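Local coordinates for protein glutathione S-transferase (Gordonia bronchialis, PDB 4PTS) that probably catalyses the transfer of glutathione, as an omega-like member of the glutathione transferase family, at residues L307-L311 with N343-T347. Numbering follows the deposited sequence.
Sequences LRNWL and NWVPT
An apolar contact joins a 3-10 turn to an extended segment in the irregular tail after helix 281-291 of this omega-like glutathione transferase fold. In 307-311 the turn is closed by backbone hydrogen bonds Trp-310 N to Leu-307 O (3.1 Å) and Leu-311 N to Arg-308 O (3.0 Å), bringing Leu-307, Trp-310 and Leu-311 to face 343-347. There Val-345 and Pro-346 are extended (phi/psi -73/142 and -69/128), which proline's restricted phi suits; no hydrogen bond crosses. Leu-307 and Val-345 are in register, CA to CA 5.4 Å. Compact Val-345 suits the narrow gap: its CG1 lies 3.9 Å from Leu-307 CB and 4.3 Å from Trp-310 CB. Trp-310 turns its large indole into the helical domain, stacking on Phe-270 and meeting Trp-263 edge-to-face, so the turn packs against helix 260-270. Trp-344 (chi1 t, -151°), NE1 hydrogen-bonded to Gly-276 O, points CA-to-CB away, yet its long indole brings CH2 4.3 Å from Leu-311 CD2. At 2.83 Å resolution, Leu-311 CD1 to Val-345 CG2 is unusually short, 3.2 Å.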
ATOM      1  N   LEU B 307      12.112  -7.333  -1.770  1.00 22.69           N
ATOM      2  CA  LEU B 307      11.878  -8.529  -0.977  1.00 21.51           C
ATOM      3  C   LEU B 307      13.047  -8.945  -0.105  1.00 21.32           C
ATOM      4  O   LEU B 307      12.924  -9.878   0.654  1.00 21.34           O
ATOM      5  CB  LEU B 307      11.489  -9.673  -1.907  1.00 20.84           C
ATOM      6  CG  LEU B 307      10.240  -9.414  -2.760  1.00 20.01           C
ATOM      7  CD1 LEU B 307      10.137 -10.451  -3.856  1.00 19.91           C
ATOM      8  CD2 LEU B 307       8.980  -9.424  -1.919  1.00 19.68           C
ATOM      9  N   ARG B 308      14.162  -8.241  -0.186  1.00 22.00           N
ATOM     10  CA  ARG B 308      15.406  -8.735   0.389  1.00 23.05           C
ATOM     11  C   ARG B 308      15.380  -8.873   1.901  1.00 21.29           C
ATOM     12  O   ARG B 308      15.949  -9.790   2.456  1.00 20.43           O
ATOM     13  CB  ARG B 308      16.566  -7.851  -0.059  1.00 27.04           C
ATOM     14  CG  ARG B 308      16.739  -7.859  -1.583  1.00 30.30           C
ATOM     15  CD  ARG B 308      17.989  -7.132  -2.094  1.00 34.01           C
ATOM     16  NE  ARG B 308      17.967  -5.683  -1.833  1.00 38.26           N
ATOM     17  CZ  ARG B 308      18.415  -4.737  -2.660  1.00 42.55           C
ATOM     18  NH1 ARG B 308      18.899  -5.039  -3.864  1.00 46.97           N
ATOM     19  NH2 ARG B 308      18.339  -3.461  -2.295  1.00 43.73           N
ATOM     20  N   ASN B 309      14.656  -7.988   2.563  1.00 21.34           N
ATOM     21  CA  ASN B 309      14.442  -8.066   4.016  1.00 20.01           C
ATOM     22  C   ASN B 309      13.945  -9.418   4.552  1.00 19.00           C
ATOM     23  O   ASN B 309      14.070  -9.694   5.735  1.00 17.60           O
ATOM     24  CB  ASN B 309      13.481  -6.954   4.455  1.00 20.73           C
ATOM     25  CG  ASN B 309      12.162  -6.906   3.629  1.00 22.24           C
ATOM     26  OD1 ASN B 309      11.912  -7.697   2.698  1.00 21.64           O
ATOM     27  ND2 ASN B 309      11.302  -5.956   3.994  1.00 22.55           N
ATOM     28  N   TRP B 310      13.363 -10.248   3.688  1.00 19.21           N
ATOM     29  CA  TRP B 310      12.855 -11.558   4.101  1.00 19.49           C
ATOM     30  C   TRP B 310      13.972 -12.454   4.586  1.00 19.04           C
ATOM     31  O   TRP B 310      13.767 -13.304   5.425  1.00 18.23           O
ATOM     32  CB  TRP B 310      12.147 -12.287   2.949  1.00 19.90           C
ATOM     33  CG  TRP B 310      10.703 -11.943   2.744  1.00 20.05           C
ATOM     34  CD1 TRP B 310      10.181 -11.219   1.735  1.00 20.17           C
ATOM     35  CD2 TRP B 310       9.605 -12.336   3.562  1.00 20.84           C
ATOM     36  NE1 TRP B 310       8.819 -11.116   1.865  1.00 20.11           N
ATOM     37  CE2 TRP B 310       8.437 -11.801   2.981  1.00 21.06           C
ATOM     38  CE3 TRP B 310       9.491 -13.083   4.732  1.00 21.47           C
ATOM     39  CZ2 TRP B 310       7.156 -12.006   3.526  1.00 21.52           C
ATOM     40  CZ3 TRP B 310       8.221 -13.276   5.282  1.00 21.92           C
ATOM     41  CH2 TRP B 310       7.068 -12.747   4.668  1.00 21.74           C
ATOM     42  N   LEU B 311      15.154 -12.264   4.034  1.00 20.10           N
ATOM     43  CA  LEU B 311      16.300 -13.099   4.375  1.00 21.21           C
ATOM     44  C   LEU B 311      17.197 -12.504   5.454  1.00 21.26           C
ATOM     45  O   LEU B 311      18.305 -12.969   5.667  1.00 20.79           O
ATOM     46  CB  LEU B 311      17.133 -13.334   3.129  1.00 21.88           C
ATOM     47  CG  LEU B 311      16.384 -14.003   1.977  1.00 22.45           C
ATOM     48  CD1 LEU B 311      17.356 -14.189   0.811  1.00 22.39           C
ATOM     49  CD2 LEU B 311      15.752 -15.331   2.406  1.00 22.19           C
ATOM     50  N   ASN B 343      11.581 -14.884  -9.773  1.00 26.95           N
ATOM     51  CA  ASN B 343      10.279 -14.807  -9.128  1.00 26.13           C
ATOM     52  C   ASN B 343      10.345 -14.865  -7.608  1.00 26.16           C
ATOM     53  O   ASN B 343       9.334 -14.694  -6.927  1.00 25.59           O
ATOM     54  CB  ASN B 343       9.400 -15.971  -9.590  1.00 26.68           C
ATOM     55  CG  ASN B 343       8.945 -15.860 -11.035  1.00 26.40           C
ATOM     56  OD1 ASN B 343       8.197 -16.707 -11.495  1.00 24.80           O
ATOM     57  ND2 ASN B 343       9.391 -14.831 -11.752  1.00 27.42           N
ATOM     58  N   TRP B 344      11.536 -15.130  -7.081  1.00 26.63           N
ATOM     59  CA  TRP B 344      11.758 -15.259  -5.646  1.00 26.00           C
ATOM     60  C   TRP B 344      12.460 -13.994  -5.146  1.00 26.33           C
ATOM     61  O   TRP B 344      12.494 -12.990  -5.848  1.00 25.16           O
ATOM     62  CB  TRP B 344      12.613 -16.505  -5.387  1.00 25.08           C
ATOM     63  CG  TRP B 344      12.381 -17.144  -4.073  1.00 23.65           C
ATOM     64  CD1 TRP B 344      11.213 -17.617  -3.611  1.00 23.31           C
ATOM     65  CD2 TRP B 344      13.356 -17.382  -3.053  1.00 23.12           C
ATOM     66  NE1 TRP B 344      11.377 -18.133  -2.356  1.00 23.73           N
ATOM     67  CE2 TRP B 344      12.692 -17.999  -1.987  1.00 23.35           C
ATOM     68  CE3 TRP B 344      14.731 -17.125  -2.937  1.00 22.46           C
ATOM     69  CZ2 TRP B 344      13.356 -18.373  -0.811  1.00 22.63           C
ATOM     70  CZ3 TRP B 344      15.388 -17.489  -1.776  1.00 21.58           C
ATOM     71  CH2 TRP B 344      14.702 -18.108  -0.731  1.00 21.97           C
ATOM     72  N   VAL B 345      13.009 -14.047  -3.936  1.00 28.38           N
ATOM     73  CA  VAL B 345      13.846 -12.956  -3.433  1.00 31.37           C
ATOM     74  C   VAL B 345      15.200 -12.969  -4.160  1.00 32.91           C
ATOM     75  O   VAL B 345      15.723 -14.033  -4.475  1.00 31.76           O
ATOM     76  CB  VAL B 345      14.024 -12.967  -1.895  1.00 32.63           C
ATOM     77  CG1 VAL B 345      12.726 -13.338  -1.173  1.00 33.55           C
ATOM     78  CG2 VAL B 345      15.127 -13.905  -1.497  1.00 34.23           C
ATOM     79  N   PRO B 346      15.746 -11.790  -4.477  1.00 38.26           N
ATOM     80  CA  PRO B 346      17.090 -11.722  -5.088  1.00 43.87           C
ATOM     81  C   PRO B 346      18.293 -12.119  -4.169  1.00 49.43           C
ATOM     82  O   PRO B 346      18.428 -11.588  -3.055  1.00 45.05           O
ATOM     83  CB  PRO B 346      17.166 -10.267  -5.577  1.00 43.68           C
ATOM     84  CG  PRO B 346      15.736  -9.917  -5.855  1.00 41.82           C
ATOM     85  CD  PRO B 346      14.969 -10.565  -4.743  1.00 39.92           C
ATOM     86  N   THR B 347      19.138 -13.042  -4.678  1.00 56.47           N
ATOM     87  CA  THR B 347      20.273 -13.660  -3.949  1.00 55.66           C
ATOM     88  C   THR B 347      21.338 -12.628  -3.592  1.00 55.33           C
ATOM     89  O   THR B 347      21.576 -11.696  -4.362  1.00 54.66           O
ATOM     90  CB  THR B 347      20.944 -14.779  -4.789  1.00 51.15           C
TER